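PDB 5XHX: helix-turn-helix transcriptional regulator from Pseudomonas aeruginosa, which probably binds DNA to regulate transcription as a LuxR-family regulator, the chain modelled here being its ligand-binding domain without the helix-turn-helix part. Local coordinates for residues A[30-33]-A[34-38]; A[98-102]-A[103-107]. All blocks are in the same frame, centred on the assembly; numbering follows the deposited sequence.

Contact 1. Residues A[30-33]-A[34-38]; sequences RILA and QTLGQ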
# COMPACT_ATOMS: atom_id res chain seq x y z
N ARG A 30 12.80 -4.82 4.97
CA ARG A 30 12.91 -6.21 5.41
C ARG A 30 11.62 -6.97 5.17
O ARG A 30 11.64 -8.12 4.71
CB ARG A 30 13.30 -6.28 6.90
CG ARG A 30 13.50 -7.73 7.38
CD ARG A 30 13.88 -7.86 8.86
NE ARG A 30 12.96 -7.16 9.76
CZ ARG A 30 11.86 -7.70 10.29
NH1 ARG A 30 11.53 -8.97 10.03
NH2 ARG A 30 11.09 -6.98 11.09
N ILE A 31 10.47 -6.34 5.43
CA ILE A 31 9.19 -7.04 5.24
C ILE A 31 8.90 -7.25 3.76
O ILE A 31 8.38 -8.29 3.36
CB ILE A 31 8.04 -6.29 5.94
CG1 ILE A 31 8.33 -6.14 7.45
CG2 ILE A 31 6.70 -7.05 5.71
CD1 ILE A 31 8.63 -7.46 8.12
N LEU A 32 9.24 -6.27 2.92
CA LEU A 32 9.05 -6.44 1.48
C LEU A 32 9.92 -7.58 0.94
O LEU A 32 9.43 -8.46 0.21
CB LEU A 32 9.35 -5.11 0.76
CG LEU A 32 9.31 -5.15 -0.77
CD1 LEU A 32 8.01 -5.80 -1.29
CD2 LEU A 32 9.47 -3.75 -1.34
N ALA A 33 11.20 -7.60 1.31
CA ALA A 33 12.08 -8.68 0.85
C ALA A 33 11.61 -10.03 1.37
O ALA A 33 11.69 -11.04 0.66
CB ALA A 33 13.51 -8.41 1.31
N GLN A 34 11.14 -10.09 2.62
CA GLN A 34 10.65 -11.37 3.15
C GLN A 34 9.36 -11.79 2.45
O GLN A 34 9.15 -12.98 2.20
CB GLN A 34 10.44 -11.26 4.66
CG GLN A 34 11.78 -11.23 5.43
CD GLN A 34 11.63 -10.96 6.91
OE1 GLN A 34 10.52 -10.74 7.41
NE2 GLN A 34 12.75 -10.96 7.63
N THR A 35 8.49 -10.83 2.13
CA THR A 35 7.29 -11.17 1.36
C THR A 35 7.65 -11.77 0.01
O THR A 35 7.13 -12.83 -0.37
CB THR A 35 6.41 -9.92 1.17
OG1 THR A 35 6.19 -9.31 2.44
CG2 THR A 35 5.06 -10.30 0.57
N LEU A 36 8.56 -11.12 -0.73
CA LEU A 36 8.98 -11.68 -2.02
C LEU A 36 9.74 -12.98 -1.84
O LEU A 36 9.68 -13.86 -2.72
CB LEU A 36 9.85 -10.66 -2.77
CG LEU A 36 9.13 -9.35 -3.11
CD1 LEU A 36 10.10 -8.32 -3.67
CD2 LEU A 36 8.01 -9.62 -4.11
N GLY A 37 10.46 -13.13 -0.73
CA GLY A 37 11.17 -14.36 -0.44
C GLY A 37 10.27 -15.56 -0.23
O GLY A 37 10.79 -16.68 -0.15
N GLN A 38 8.96 -15.37 -0.12
CA GLN A 38 8.06 -16.51 -0.07
C GLN A 38 7.92 -17.18 -1.43
O GLN A 38 7.54 -18.35 -1.49
CB GLN A 38 6.68 -16.07 0.44
CG GLN A 38 6.71 -15.58 1.89
CD GLN A 38 5.41 -14.93 2.31
OE1 GLN A 38 4.35 -15.17 1.72
NE2 GLN A 38 5.48 -14.07 3.34
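The carbonyl oxygen of Ile31 is gripped twice by Thr35. The backbone N of Thr35 reaches Ile31 O at 2.8 Å, and the hydroxyl OG1 of Thr35 donates to the same Ile31 O at 2.6 Å, the two donors approaching from opposite faces of the carbonyl plane. Thr35 can do this because OG1 lies beside its own backbone N, anti to the carbonyl carbon (chi1 -52°), which turns the hydroxyl back along the helix and ties up a polar group in a buried place. Successive i to i+4 bonds run on either side: Gln34 N to Arg30 O, then Leu36 N to Leu32 O at 3.0 Å and Gly37 N to Ala33 O at 2.8 Å. These bonds build helix 28-36, an amphipathic helix packed between helix 11-21 and the central antiparallel sheet. On its buried side Leu32 and Leu36 lie alongside each other, pointing the same way, with Leu32 CD1 4.0 Å from Leu36 CD1; both rest on Leu143 of strand 140-147. Along the exposed flank the bent chain of Arg30 brings its guanidinium beside the Gln34 amide, the two planes 68° apart, while CD1 of Ile31 lies over one face of the guanidinium, displaced toward its rim.

Contact 2. Residues A[98-102]-A[103-107]; sequences GLFHL and ADIVS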
# COMPACT_ATOMS: atom_id res chain seq x y z
N GLY A 98 12.56 -0.89 -14.36
CA GLY A 98 12.06 -2.21 -14.66
C GLY A 98 12.56 -3.27 -13.71
O GLY A 98 12.88 -2.97 -12.55
N LEU A 99 12.62 -4.51 -14.19
CA LEU A 99 13.08 -5.65 -13.40
C LEU A 99 14.28 -6.23 -14.11
O LEU A 99 14.17 -6.63 -15.27
CB LEU A 99 11.98 -6.71 -13.26
CG LEU A 99 12.43 -7.98 -12.53
CD1 LEU A 99 12.75 -7.70 -11.02
CD2 LEU A 99 11.36 -9.04 -12.69
N PHE A 100 15.42 -6.30 -13.43
CA PHE A 100 16.65 -6.71 -14.07
C PHE A 100 17.23 -7.94 -13.39
O PHE A 100 17.24 -8.03 -12.16
CB PHE A 100 17.66 -5.54 -14.08
CG PHE A 100 17.21 -4.37 -14.93
CD1 PHE A 100 17.35 -4.40 -16.32
CD2 PHE A 100 16.62 -3.26 -14.35
CE1 PHE A 100 16.92 -3.32 -17.10
CE2 PHE A 100 16.19 -2.19 -15.13
CZ PHE A 100 16.35 -2.21 -16.50
N HIS A 101 17.71 -8.87 -14.20
CA HIS A 101 18.36 -10.11 -13.76
C HIS A 101 19.83 -10.05 -14.14
O HIS A 101 20.17 -9.71 -15.28
CB HIS A 101 17.68 -11.33 -14.41
CG HIS A 101 18.08 -12.65 -13.82
ND1 HIS A 101 17.81 -13.85 -14.44
CD2 HIS A 101 18.71 -12.95 -12.66
CE1 HIS A 101 18.28 -14.84 -13.70
NE2 HIS A 101 18.83 -14.32 -12.61
N LEU A 102 20.70 -10.38 -13.19
CA LEU A 102 22.15 -10.23 -13.32
C LEU A 102 22.70 -10.65 -14.69
O LEU A 102 23.36 -9.86 -15.38
CB LEU A 102 22.84 -11.03 -12.21
CG LEU A 102 24.37 -11.00 -12.28
CD1 LEU A 102 24.88 -9.56 -12.00
CD2 LEU A 102 24.98 -11.99 -11.30
N ALA A 103 22.42 -11.89 -15.10
CA ALA A 103 22.99 -12.43 -16.33
C ALA A 103 22.66 -11.59 -17.56
O ALA A 103 23.45 -11.56 -18.51
CB ALA A 103 22.51 -13.87 -16.55
N ASP A 104 21.53 -10.88 -17.56
CA ASP A 104 21.14 -10.08 -18.72
C ASP A 104 21.89 -8.75 -18.84
O ASP A 104 21.81 -8.11 -19.90
CB ASP A 104 19.63 -9.80 -18.69
CG ASP A 104 18.78 -11.07 -18.85
OD1 ASP A 104 19.23 -12.03 -19.50
OD2 ASP A 104 17.64 -11.10 -18.33
N ILE A 105 22.60 -8.29 -17.80
CA ILE A 105 23.10 -6.92 -17.75
C ILE A 105 24.60 -6.82 -17.52
O ILE A 105 25.12 -5.70 -17.44
CB ILE A 105 22.36 -6.10 -16.68
CG1 ILE A 105 22.75 -6.59 -15.28
CG2 ILE A 105 20.84 -6.14 -16.92
CD1 ILE A 105 22.23 -5.71 -14.15
N VAL A 106 25.30 -7.91 -17.37
CA VAL A 106 26.74 -7.83 -17.11
C VAL A 106 27.51 -7.55 -18.40
O VAL A 106 27.07 -7.87 -19.51
CB VAL A 106 27.24 -9.12 -16.43
CG1 VAL A 106 26.78 -9.17 -14.99
CG2 VAL A 106 26.76 -10.35 -17.18
N SER A 107 28.66 -6.91 -18.24
CA SER A 107 29.70 -6.91 -19.26
C SER A 107 30.45 -8.24 -19.20
O SER A 107 30.28 -9.03 -18.27
CB SER A 107 30.68 -5.76 -19.05
OG SER A 107 29.99 -4.54 -18.84
O HOH W 1 16.81 -8.76 -17.07
O HOH W 2 16.53 -13.61 -16.87
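The backbone leaves strand 98-101 and turns at once into a short, weakly bonded helical turn held by i to i+3 bonds, where His101 O accepts from Asp104 N at 2.9 Å and Leu102 O from Ile105 N at 3.0 Å; a weak bond from Val106 N to Leu102 O follows. Of the side chains, Asp104 and His101 are joined through water. One water accepts from His101 N and donates to Asp104 OD2 at 2.8 Å; a second lies in the plane of the imidazole at its edge, 2.8 Å from His101 ND1, and donates to the same Asp104 OD2. This carboxylate oxygen is thus held by two waters, and the pair bridges it to both the backbone and the ring of His101. The other ring nitrogen, His101 NE2, is hydrogen-bonded to Asp127 OD2, so the imidazole is fixed from both ends; a carboxylate there would probably favour a proton on NE2. The apolar contacts are made by branches. With Ile105 CG2 beside its backbone N, this methyl comes within 3.9 Å of Phe100 CD1, the two side chains crossing at about a right angle; Phe87 of helix 86-92 touches both. Farther along, Leu102 CD1 meets Val106 CG1 at 3.6 Å, the chains crossing at a slant. Strand 98-101 is the outermost strand on its side of the chain's antiparallel sheet, hydrogen-bonded to strand 127-134, and the arrangement is a strand-to-helix junction at the sheet edge of the alpha-beta-alpha sandwich typical of LuxR-type ligand-binding domains.

Overall arrangement
Contact 1 closes before contact 2 opens along the chain, and the two do not touch: their centres are 21 Å apart and their nearest atoms about 8 Å. The antiparallel sheet connects them. Residues 30-38 pack on its inner strands 44-50 and 140-147, whereas residues 98-107 begin with its outermost strand 98-101, which is bonded to strand 127-134, the neighbour of 140-147. Helix 153-173 is a second link, since Leu32 and Leu36 of contact 1 and Leu99 and His101 of contact 2 all touch it. Contact 1 is largely buried, contact 2 lies at the surface, and the second chain of the assembly touches neither.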